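Local structure of uncharacterized protein (Bordetella bronchiseptica, 4XG0) at residues 257-266 / 316-324; 351-359 / 413-421. The protein is probably a kinase of the DUF1537 family, which phosphorylates acid sugars in catabolic pathways, although its own substrate is not established. One frame throughout, in Å; residues are numbered along the deposited sequence.

Interaction 1. Residues 257-266 / 316-324; sequences GPVLVVVTSQ and DALMLLAPE
Two neighbouring parallel strands of the mixed sheet in the nucleotide-binding C-terminal domain, 259-263 and 317-321, pair in register from Val259 beside Ala317 to Val263 beside Leu321. Six backbone hydrogen bonds join them, starting at Val259 N to Asp316 O (3.1 Å) and closing with Ala322 N to Val263 O (2.8 Å). In the middle, Val261 is gripped twice, its N by Leu318 O and its O by Leu320 N.

On one face, Pro258 CG rests on Leu318 CD1 (3.6 Å), while Leu260 CD1 lies over Leu318 CB and reaches Leu320 CG (4.0 Å); helix 334-349 packs on this face through Ala343. The torsion of Leu318 (CG anti to its carbonyl carbon, chi1 -59°) brings CD1 to the proline ring. On the other face Val263 and Leu321 lie side by side, Leu321 CD1 touching Val263 CB at 3.8 Å, and Val263 CG2 meets Met319 SD at 4.0 Å. Helices 268-279 and 412-421 pack against this side.

Past the strands, the bent chain of Gln266 lays its amide across the 322-324 backbone, where NE2 gives Ala322 O a weak bond of 3.5 Å; Arg271 is a further donor to that oxygen. At the other end, the Asp316 carboxylate borders Pro258 through OD1 and is salt-bridged to Arg421 through OD2. Alternate strand amides thus bond across the pair, those of Leu260 and Val262 serve the neighbouring strand 354-358, and the contact is apolar on both faces with charge confined to its ends.

Interaction 2. Residues 351-359 / 413-421; sequences GAAGVVATG and LIRAAQAIR. With SO4 (sulfate ion), chain E.
Val356 sits astride Ala416, with CG1 and CG2 each 3.9 Å from Ala416 CB. The same two methyls spread along the helix in opposite directions: CG1 meets Leu413 CD2, and CG2 meets Ile420 CD1 at 3.7 Å. This spread follows from a chi1 of 179°, which sets CG1 anti to the backbone N and CG2 anti to the carbonyl carbon. Leu413 CD2 also reaches Thr358 CG2 (4.1 Å), whereas Ile420 CG2 packs on Ala353 O (3.5 Å) and crosses close to Gly354 CA, where the absence of a side chain admits the isoleucine. Beyond it, Ala353 CB lies over one face of the Arg421 guanidinium.

Polar groups at the margins are held from elsewhere: Thr358 OG1 by Lys403 O, and Arg421 by Asp316. On the solvent side of the helix, Arg415 grips a sulfate, probably picked up from the crystallisation solution, with NH2 donating to O2 at 3.2 Å and NH1 to O4; Thr382 also binds this ion. Strand and helix axes, 8.7 Å apart, run roughly antiparallel at 154°, a helix laid on the parallel part of a mixed sheet, as in three-layer α/β domains.

Strand 259-263 lies between the partners of the two interactions: it pairs with 317-321 in interaction 1 and with 354-358, the strand of interaction 2, on its other edge, where Val262 N probably bonds Val356 O (2.8 Å). Interaction 1 builds the sheet through backbone hydrogen bonds and is only partly buried, with exposed residues at its ends. Interaction 2 adds a layer to the sheet, is buried, and has no hydrogen bond between its segments, relying on apolar packing. Val259 and Val263 extend that packing to the same helix. The Asp316-Arg421 salt bridge (OD2 to NH2, 2.8 Å) ties the start of one contact to the end of the other.

Interaction 1. Residues 257-266 / 316-324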
ATOM      1  N   GLY A 257     -10.430  -8.490  -7.803  1.00 26.76           N
ATOM      2  CA  GLY A 257     -10.577  -8.471  -9.244  1.00 23.82           C
ATOM      3  C   GLY A 257      -9.497  -7.586  -9.840  1.00 21.97           C
ATOM      4  O   GLY A 257      -8.824  -6.859  -9.099  1.00 23.66           O
ATOM      5  N   PRO A 258      -9.360  -7.615 -11.173  1.00 25.79           N
ATOM      6  CA  PRO A 258      -8.359  -6.808 -11.860  1.00 24.93           C
ATOM      7  C   PRO A 258      -8.785  -5.364 -11.953  1.00 21.91           C
ATOM      8  O   PRO A 258      -9.969  -5.064 -11.900  1.00 21.80           O
ATOM      9  CB  PRO A 258      -8.339  -7.427 -13.249  1.00 23.99           C
ATOM     10  CG  PRO A 258      -9.745  -7.812 -13.469  1.00 31.25           C
ATOM     11  CD  PRO A 258     -10.220  -8.328 -12.128  1.00 32.85           C
ATOM     12  N   VAL A 259      -7.816  -4.473 -12.056  1.00 18.46           N
ATOM     13  CA  VAL A 259      -8.067  -3.122 -12.497  1.00 15.31           C
ATOM     14  C   VAL A 259      -8.175  -3.149 -14.008  1.00 19.27           C
ATOM     15  O   VAL A 259      -7.319  -3.712 -14.697  1.00 22.98           O
ATOM     16  CB  VAL A 259      -6.919  -2.153 -12.064  1.00 19.60           C
ATOM     17  CG1 VAL A 259      -7.105  -0.829 -12.752  1.00 21.87           C
ATOM     18  CG2 VAL A 259      -6.947  -1.944 -10.591  1.00 23.70           C
ATOM     19  N   LEU A 260      -9.250  -2.571 -14.537  1.00 19.38           N
ATOM     20  CA  LEU A 260      -9.448  -2.471 -15.964  1.00 16.80           C
ATOM     21  C   LEU A 260      -8.987  -1.093 -16.452  1.00 19.29           C
ATOM     22  O   LEU A 260      -9.451  -0.086 -15.951  1.00 18.51           O
ATOM     23  CB  LEU A 260     -10.949  -2.627 -16.272  1.00 18.15           C
ATOM     24  CG  LEU A 260     -11.306  -2.566 -17.743  1.00 26.10           C
ATOM     25  CD1 LEU A 260     -10.604  -3.675 -18.523  1.00 21.01           C
ATOM     26  CD2 LEU A 260     -12.819  -2.680 -17.910  1.00 23.87           C
ATOM     27  N   VAL A 261      -8.078  -1.056 -17.426  1.00 20.90           N
ATOM     28  CA  VAL A 261      -7.591   0.183 -17.998  1.00 17.50           C
ATOM     29  C   VAL A 261      -8.036   0.342 -19.458  1.00 21.26           C
ATOM     30  O   VAL A 261      -7.810  -0.538 -20.279  1.00 24.36           O
ATOM     31  CB  VAL A 261      -6.063   0.240 -17.904  1.00 16.04           C
ATOM     32  CG1 VAL A 261      -5.535   1.555 -18.442  1.00 18.83           C
ATOM     33  CG2 VAL A 261      -5.631  -0.015 -16.485  1.00 20.08           C
ATOM     34  N   VAL A 262      -8.693   1.471 -19.766  1.00 16.32           N
ATOM     35  CA  VAL A 262      -9.258   1.689 -21.071  1.00 16.58           C
ATOM     36  C   VAL A 262      -8.538   2.884 -21.666  1.00 19.93           C
ATOM     37  O   VAL A 262      -8.532   3.988 -21.085  1.00 21.38           O
ATOM     38  CB  VAL A 262     -10.766   1.944 -21.001  1.00 24.02           C
ATOM     39  CG1 VAL A 262     -11.302   2.125 -22.384  1.00 30.80           C
ATOM     40  CG2 VAL A 262     -11.434   0.783 -20.306  1.00 28.72           C
ATOM     41  N   VAL A 263      -7.884   2.637 -22.790  1.00 24.70           N
ATOM     42  CA  VAL A 263      -7.081   3.651 -23.458  1.00 19.61           C
ATOM     43  C   VAL A 263      -7.628   3.900 -24.841  1.00 25.51           C
ATOM     44  O   VAL A 263      -7.460   3.078 -25.735  1.00 26.31           O
ATOM     45  CB  VAL A 263      -5.605   3.209 -23.588  1.00 20.80           C
ATOM     46  CG1 VAL A 263      -4.743   4.326 -24.182  1.00 23.20           C
ATOM     47  CG2 VAL A 263      -5.088   2.761 -22.248  1.00 26.74           C
ATOM     48  N   THR A 264      -8.271   5.048 -25.009  1.00 28.44           N
ATOM     49  CA  THR A 264      -8.863   5.419 -26.291  1.00 35.68           C
ATOM     50  C   THR A 264      -8.077   6.498 -27.011  1.00 38.79           C
ATOM     51  O   THR A 264      -8.308   6.762 -28.204  1.00 39.13           O
ATOM     52  CB  THR A 264     -10.303   5.930 -26.092  1.00 30.40           C
ATOM     53  OG1 THR A 264     -10.281   7.069 -25.229  1.00 34.43           O
ATOM     54  CG2 THR A 264     -11.154   4.875 -25.476  1.00 35.64           C
ATOM     55  N   SER A 265      -7.128   7.121 -26.316  1.00 35.18           N
ATOM     56  CA  SER A 265      -6.413   8.246 -26.897  1.00 38.92           C
ATOM     57  C   SER A 265      -5.449   7.768 -27.970  1.00 41.39           C
ATOM     58  O   SER A 265      -4.903   6.663 -27.877  1.00 33.73           O
ATOM     59  CB  SER A 265      -5.626   8.989 -25.823  1.00 36.96           C
ATOM     60  OG  SER A 265      -5.121  10.195 -26.333  1.00 36.80           O
ATOM     61  N   GLN A 266      -5.265   8.599 -28.996  1.00 33.14           N
ATOM     62  CA  GLN A 266      -4.190   8.409 -29.946  1.00 41.44           C
ATOM     63  C   GLN A 266      -3.019   9.370 -29.687  1.00 45.11           C
ATOM     64  O   GLN A 266      -2.068   9.407 -30.472  1.00 40.81           O
ATOM     65  CB  GLN A 266      -4.713   8.604 -31.371  1.00 45.09           C
ATOM     66  CG  GLN A 266      -5.821   7.633 -31.720  1.00 47.46           C
ATOM     67  CD  GLN A 266      -5.381   6.176 -31.611  1.00 45.50           C
ATOM     68  OE1 GLN A 266      -4.267   5.817 -32.003  1.00 46.53           O
ATOM     69  NE2 GLN A 266      -6.260   5.330 -31.073  1.00 44.69           N
ATOM     70  N   ASP A 316      -1.938  -6.911 -11.691  1.00 33.83           N
ATOM     71  CA  ASP A 316      -3.294  -7.465 -11.754  1.00 39.09           C
ATOM     72  C   ASP A 316      -4.202  -6.501 -12.521  1.00 37.42           C
ATOM     73  O   ASP A 316      -5.052  -5.818 -11.935  1.00 31.62           O
ATOM     74  CB  ASP A 316      -3.829  -7.685 -10.346  1.00 37.39           C
ATOM     75  CG  ASP A 316      -5.089  -8.541 -10.318  1.00 47.34           C
ATOM     76  OD1 ASP A 316      -5.575  -8.930 -11.405  1.00 47.34           O
ATOM     77  OD2 ASP A 316      -5.590  -8.812  -9.200  1.00 48.65           O
ATOM     78  N   ALA A 317      -4.000  -6.455 -13.835  1.00 39.68           N
ATOM     79  CA  ALA A 317      -4.610  -5.440 -14.670  1.00 27.89           C
ATOM     80  C   ALA A 317      -4.971  -5.996 -16.030  1.00 28.76           C
ATOM     81  O   ALA A 317      -4.265  -6.844 -16.564  1.00 27.04           O
ATOM     82  CB  ALA A 317      -3.655  -4.261 -14.828  1.00 32.93           C
ATOM     83  N   LEU A 318      -6.092  -5.525 -16.571  1.00 27.49           N
ATOM     84  CA  LEU A 318      -6.489  -5.799 -17.953  1.00 25.03           C
ATOM     85  C   LEU A 318      -6.502  -4.463 -18.689  1.00 24.40           C
ATOM     86  O   LEU A 318      -6.917  -3.469 -18.106  1.00 24.78           O
ATOM     87  CB  LEU A 318      -7.888  -6.413 -17.982  1.00 24.15           C
ATOM     88  CG  LEU A 318      -8.059  -7.728 -17.207  1.00 28.27           C
ATOM     89  CD1 LEU A 318      -9.518  -8.097 -17.083  1.00 32.07           C
ATOM     90  CD2 LEU A 318      -7.300  -8.821 -17.883  1.00 33.18           C
ATOM     91  N   MET A 319      -6.045  -4.425 -19.938  1.00 23.62           N
ATOM     92  CA  MET A 319      -6.075  -3.194 -20.724  1.00 21.68           C
ATOM     93  C   MET A 319      -6.799  -3.372 -22.051  1.00 22.54           C
ATOM     94  O   MET A 319      -6.544  -4.327 -22.772  1.00 27.10           O
ATOM     95  CB  MET A 319      -4.662  -2.647 -20.974  1.00 23.97           C
ATOM     96  CG  MET A 319      -4.638  -1.320 -21.706  1.00 26.65           C
ATOM     97  SD  MET A 319      -2.968  -0.602 -21.774  1.00 28.29           S
ATOM     98  CE  MET A 319      -2.194  -1.776 -22.875  1.00 30.60           C
ATOM     99  N   LEU A 320      -7.731  -2.461 -22.342  1.00 23.50           N
ATOM    100  CA  LEU A 320      -8.325  -2.348 -23.673  1.00 21.77           C
ATOM    101  C   LEU A 320      -7.714  -1.157 -24.390  1.00 23.89           C
ATOM    102  O   LEU A 320      -7.816  -0.018 -23.924  1.00 24.51           O
ATOM    103  CB  LEU A 320      -9.841  -2.175 -23.595  1.00 22.98           C
ATOM    104  CG  LEU A 320     -10.533  -2.972 -22.500  1.00 23.80           C
ATOM    105  CD1 LEU A 320     -12.050  -2.737 -22.562  1.00 29.43           C
ATOM    106  CD2 LEU A 320     -10.246  -4.448 -22.641  1.00 24.86           C
ATOM    107  N   LEU A 321      -7.063  -1.433 -25.511  1.00 26.18           N
ATOM    108  CA  LEU A 321      -6.343  -0.429 -26.273  1.00 25.90           C
ATOM    109  C   LEU A 321      -7.046  -0.100 -27.603  1.00 30.72           C
ATOM    110  O   LEU A 321      -7.222  -0.971 -28.457  1.00 26.54           O
ATOM    111  CB  LEU A 321      -4.927  -0.937 -26.536  1.00 27.31           C
ATOM    112  CG  LEU A 321      -3.970   0.039 -27.237  1.00 29.94           C
ATOM    113  CD1 LEU A 321      -3.915   1.349 -26.457  1.00 30.51           C
ATOM    114  CD2 LEU A 321      -2.587  -0.599 -27.390  1.00 34.35           C
ATOM    115  N   ALA A 322      -7.425   1.165 -27.784  1.00 25.99           N
ATOM    116  CA  ALA A 322      -8.127   1.591 -28.995  1.00 29.90           C
ATOM    117  C   ALA A 322      -7.211   1.595 -30.192  1.00 34.91           C
ATOM    118  O   ALA A 322      -6.077   2.012 -30.080  1.00 34.83           O
ATOM    119  CB  ALA A 322      -8.690   2.978 -28.814  1.00 36.45           C
ATOM    120  N   PRO A 323      -7.702   1.140 -31.349  1.00 29.65           N
ATOM    121  CA  PRO A 323      -6.971   1.472 -32.575  1.00 30.27           C
ATOM    122  C   PRO A 323      -7.364   2.877 -33.055  1.00 34.15           C
ATOM    123  O   PRO A 323      -8.411   3.416 -32.667  1.00 35.14           O
ATOM    124  CB  PRO A 323      -7.446   0.402 -33.547  1.00 31.72           C
ATOM    125  CG  PRO A 323      -8.802   0.092 -33.123  1.00 33.04           C
ATOM    126  CD  PRO A 323      -8.837   0.237 -31.619  1.00 27.20           C
ATOM    127  N   GLU A 324      -6.524   3.462 -33.894  1.00 39.54           N
ATOM    128  CA  GLU A 324      -6.814   4.743 -34.513  1.00 36.85           C
ATOM    129  C   GLU A 324      -7.970   4.625 -35.509  1.00 35.94           C
ATOM    130  O   GLU A 324      -8.162   3.575 -36.122  1.00 38.77           O
ATOM    131  CB  GLU A 324      -5.547   5.254 -35.223  1.00 49.78           C
ATOM    132  CG  GLU A 324      -5.673   6.637 -35.843  1.00 56.57           C
ATOM    133  CD  GLU A 324      -4.385   7.461 -35.729  1.00 70.49           C
ATOM    134  OE1 GLU A 324      -3.391   6.982 -35.126  1.00 70.04           O
ATOM    135  OE2 GLU A 324      -4.374   8.602 -36.241  1.00 76.20           O
TER

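Interaction 2. Residues 351-359 / 413-421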
ATOM      1  N   GLY A 351     -16.532  -8.367 -12.846  1.00 26.49           N
ATOM      2  CA  GLY A 351     -16.108  -7.614 -11.685  1.00 26.22           C
ATOM      3  C   GLY A 351     -14.759  -6.988 -11.973  1.00 25.20           C
ATOM      4  O   GLY A 351     -14.070  -7.405 -12.895  1.00 23.79           O
ATOM      5  N   ALA A 352     -14.420  -5.961 -11.197  1.00 22.32           N
ATOM      6  CA  ALA A 352     -13.153  -5.265 -11.328  1.00 19.22           C
ATOM      7  C   ALA A 352     -12.916  -4.522 -10.040  1.00 20.76           C
ATOM      8  O   ALA A 352     -13.859  -4.116  -9.339  1.00 20.75           O
ATOM      9  CB  ALA A 352     -13.174  -4.296 -12.522  1.00 23.81           C
ATOM     10  N   ALA A 353     -11.644  -4.357  -9.711  1.00 19.25           N
ATOM     11  CA  ALA A 353     -11.255  -3.568  -8.581  1.00 16.14           C
ATOM     12  C   ALA A 353     -11.443  -2.079  -8.815  1.00 17.65           C
ATOM     13  O   ALA A 353     -11.539  -1.315  -7.864  1.00 17.73           O
ATOM     14  CB  ALA A 353      -9.776  -3.858  -8.249  1.00 16.84           C
ATOM     15  N   GLY A 354     -11.497  -1.689 -10.090  1.00 18.60           N
ATOM     16  CA  GLY A 354     -11.654  -0.314 -10.528  1.00 14.03           C
ATOM     17  C   GLY A 354     -11.386  -0.187 -12.020  1.00 15.15           C
ATOM     18  O   GLY A 354     -11.014  -1.166 -12.687  1.00 17.19           O
ATOM     19  N   VAL A 355     -11.583   1.026 -12.526  0.52 17.17           N
ATOM     20  CA  VAL A 355     -11.356   1.367 -13.912  0.52 17.39           C
ATOM     21  C   VAL A 355     -10.497   2.604 -13.998  0.52 17.12           C
ATOM     22  O   VAL A 355     -10.629   3.530 -13.196  0.52 19.21           O
ATOM     23  CB  VAL A 355     -12.676   1.649 -14.650  0.52 21.50           C
ATOM     24  CG1 VAL A 355     -12.400   1.962 -16.138  0.52 18.05           C
ATOM     25  CG2 VAL A 355     -13.574   0.491 -14.518  0.52 29.86           C
ATOM     26  N   VAL A 356      -9.592   2.600 -14.968  1.00 18.68           N
ATOM     27  CA  VAL A 356      -8.800   3.761 -15.299  1.00 17.82           C
ATOM     28  C   VAL A 356      -9.106   4.099 -16.766  1.00 19.22           C
ATOM     29  O   VAL A 356      -9.130   3.212 -17.637  1.00 20.76           O
ATOM     30  CB  VAL A 356      -7.277   3.461 -15.171  1.00 18.95           C
ATOM     31  CG1 VAL A 356      -6.477   4.671 -15.547  1.00 18.62           C
ATOM     32  CG2 VAL A 356      -6.925   3.006 -13.783  1.00 20.08           C
ATOM     33  N   ALA A 357      -9.409   5.351 -17.053  1.00 20.55           N
ATOM     34  CA  ALA A 357      -9.790   5.708 -18.419  1.00 23.03           C
ATOM     35  C   ALA A 357      -9.025   6.924 -18.876  1.00 18.32           C
ATOM     36  O   ALA A 357      -8.944   7.948 -18.183  1.00 21.71           O
ATOM     37  CB  ALA A 357     -11.318   5.955 -18.527  1.00 24.58           C
ATOM     38  N   THR A 358      -8.431   6.808 -20.059  1.00 21.45           N
ATOM     39  CA  THR A 358      -7.773   7.928 -20.702  1.00 21.84           C
ATOM     40  C   THR A 358      -7.953   7.829 -22.233  1.00 27.07           C
ATOM     41  O   THR A 358      -8.012   6.732 -22.776  1.00 25.79           O
ATOM     42  CB  THR A 358      -6.264   7.970 -20.329  1.00 25.34           C
ATOM     43  OG1 THR A 358      -5.695   9.232 -20.687  1.00 23.67           O
ATOM     44  CG2 THR A 358      -5.484   6.898 -21.048  1.00 28.56           C
ATOM     45  N   GLY A 359      -8.154   8.946 -22.927  1.00 25.79           N
ATOM     46  CA  GLY A 359      -8.364  10.240 -22.314  1.00 29.85           C
ATOM     47  C   GLY A 359      -9.844  10.538 -22.094  1.00 26.05           C
ATOM     48  O   GLY A 359     -10.622   9.633 -21.746  1.00 25.69           O
ATOM     49  N   LEU A 413      -0.141   5.013 -16.026  1.00 18.80           N
ATOM     50  CA  LEU A 413      -1.278   4.078 -15.953  1.00 17.62           C
ATOM     51  C   LEU A 413      -0.960   2.939 -14.974  1.00 19.85           C
ATOM     52  O   LEU A 413      -1.851   2.428 -14.290  1.00 19.82           O
ATOM     53  CB  LEU A 413      -1.670   3.536 -17.315  1.00 20.78           C
ATOM     54  CG  LEU A 413      -2.115   4.578 -18.350  1.00 21.69           C
ATOM     55  CD1 LEU A 413      -2.314   3.933 -19.713  1.00 24.52           C
ATOM     56  CD2 LEU A 413      -3.377   5.252 -17.921  1.00 20.43           C
ATOM     57  N   ILE A 414       0.314   2.550 -14.917  1.00 17.67           N
ATOM     58  CA  ILE A 414       0.767   1.574 -13.939  1.00 17.86           C
ATOM     59  C   ILE A 414       0.499   2.123 -12.536  1.00 20.29           C
ATOM     60  O   ILE A 414      -0.106   1.451 -11.670  1.00 17.35           O
ATOM     61  CB  ILE A 414       2.266   1.268 -14.128  1.00 21.90           C
ATOM     62  CG1 ILE A 414       2.473   0.557 -15.457  1.00 23.01           C
ATOM     63  CG2 ILE A 414       2.786   0.422 -12.997  1.00 22.90           C
ATOM     64  CD1 ILE A 414       3.923   0.522 -15.897  1.00 24.66           C
ATOM     65  N   ARG A 415       0.924   3.349 -12.328  1.00 19.16           N
ATOM     66  CA  ARG A 415       0.705   4.025 -11.052  1.00 21.33           C
ATOM     67  C   ARG A 415      -0.785   4.143 -10.704  1.00 22.25           C
ATOM     68  O   ARG A 415      -1.152   4.001  -9.549  1.00 18.36           O
ATOM     69  CB  ARG A 415       1.353   5.401 -11.046  1.00 18.53           C
ATOM     70  CG  ARG A 415       2.891   5.366 -11.057  1.00 22.37           C
ATOM     71  CD  ARG A 415       3.484   6.801 -10.984  1.00 29.94           C
ATOM     72  NE  ARG A 415       3.133   7.483  -9.733  1.00 37.76           N
ATOM     73  CZ  ARG A 415       3.213   8.798  -9.524  1.00 37.47           C
ATOM     74  NH1 ARG A 415       3.616   9.617 -10.489  1.00 36.35           N
ATOM     75  NH2 ARG A 415       2.873   9.307  -8.339  1.00 38.27           N
ATOM     76  N   ALA A 416      -1.613   4.462 -11.696  1.00 19.12           N
ATOM     77  CA  ALA A 416      -3.078   4.574 -11.519  1.00 16.17           C
ATOM     78  C   ALA A 416      -3.696   3.289 -11.062  1.00 15.28           C
ATOM     79  O   ALA A 416      -4.462   3.286 -10.082  1.00 17.58           O
ATOM     80  CB  ALA A 416      -3.736   5.026 -12.794  1.00 19.23           C
ATOM     81  N   ALA A 417      -3.364   2.193 -11.723  1.00 16.90           N
ATOM     82  CA  ALA A 417      -3.875   0.893 -11.310  1.00 17.97           C
ATOM     83  C   ALA A 417      -3.426   0.563  -9.903  1.00 20.27           C
ATOM     84  O   ALA A 417      -4.208   0.089  -9.067  1.00 17.57           O
ATOM     85  CB  ALA A 417      -3.433  -0.175 -12.283  1.00 18.77           C
ATOM     86  N   GLN A 418      -2.159   0.813  -9.606  1.00 18.41           N
ATOM     87  CA  GLN A 418      -1.653   0.528  -8.289  1.00 19.27           C
ATOM     88  C   GLN A 418      -2.377   1.387  -7.244  1.00 18.73           C
ATOM     89  O   GLN A 418      -2.690   0.906  -6.166  1.00 19.99           O
ATOM     90  CB  GLN A 418      -0.132   0.756  -8.264  1.00 21.68           C
ATOM     91  CG  GLN A 418       0.489   0.642  -6.877  1.00 29.22           C
ATOM     92  CD  GLN A 418       2.018   0.836  -6.849  1.00 41.49           C
ATOM     93  OE1 GLN A 418       2.701   0.242  -6.016  1.00 47.66           O
ATOM     94  NE2 GLN A 418       2.540   1.699  -7.721  1.00 44.82           N
ATOM     95  N   ALA A 419      -2.672   2.646  -7.584  1.00 19.99           N
ATOM     96  CA  ALA A 419      -3.340   3.569  -6.663  1.00 18.70           C
ATOM     97  C   ALA A 419      -4.689   3.043  -6.259  1.00 18.42           C
ATOM     98  O   ALA A 419      -5.102   3.224  -5.118  1.00 19.23           O
ATOM     99  CB  ALA A 419      -3.493   4.897  -7.279  1.00 18.69           C
ATOM    100  N   ILE A 420      -5.378   2.418  -7.203  1.00 14.68           N
ATOM    101  CA  ILE A 420      -6.721   1.892  -6.905  1.00 14.67           C
ATOM    102  C   ILE A 420      -6.555   0.728  -5.936  1.00 15.63           C
ATOM    103  O   ILE A 420      -7.246   0.621  -4.921  1.00 18.58           O
ATOM    104  CB  ILE A 420      -7.453   1.438  -8.172  1.00 17.82           C
ATOM    105  CG1 ILE A 420      -7.951   2.651  -8.982  1.00 16.93           C
ATOM    106  CG2 ILE A 420      -8.645   0.564  -7.816  1.00 16.50           C
ATOM    107  CD1 ILE A 420      -8.374   2.317 -10.421  1.00 19.33           C
ATOM    108  N   ARG A 421      -5.620  -0.160  -6.251  1.00 19.39           N
ATOM    109  CA  ARG A 421      -5.458  -1.361  -5.450  1.00 20.82           C
ATOM    110  C   ARG A 421      -5.056  -1.005  -4.031  1.00 18.37           C
ATOM    111  O   ARG A 421      -5.501  -1.616  -3.088  1.00 22.62           O
ATOM    112  CB  ARG A 421      -4.382  -2.245  -6.049  1.00 20.68           C
ATOM    113  CG  ARG A 421      -4.730  -2.741  -7.394  1.00 24.95           C
ATOM    114  CD  ARG A 421      -3.901  -3.918  -7.818  1.00 32.39           C
ATOM    115  NE  ARG A 421      -4.772  -4.671  -8.690  1.00 56.19           N
ATOM    116  CZ  ARG A 421      -5.663  -5.553  -8.258  1.00 49.29           C
ATOM    117  NH1 ARG A 421      -5.743  -5.867  -6.969  1.00 56.68           N
ATOM    118  NH2 ARG A 421      -6.442  -6.147  -9.126  1.00 40.43           N
TER
HETATM  119  S   SO4 E 504       4.361  12.859  -8.368  1.00 62.68           S
HETATM  120  O1  SO4 E 504       5.412  11.985  -7.832  1.00 59.76           O
HETATM  121  O2  SO4 E 504       3.059  12.440  -7.846  1.00 55.19           O
HETATM  122  O3  SO4 E 504       4.620  14.257  -7.992  1.00 58.83           O
HETATM  123  O4  SO4 E 504       4.335  12.753  -9.833  1.00 58.61           O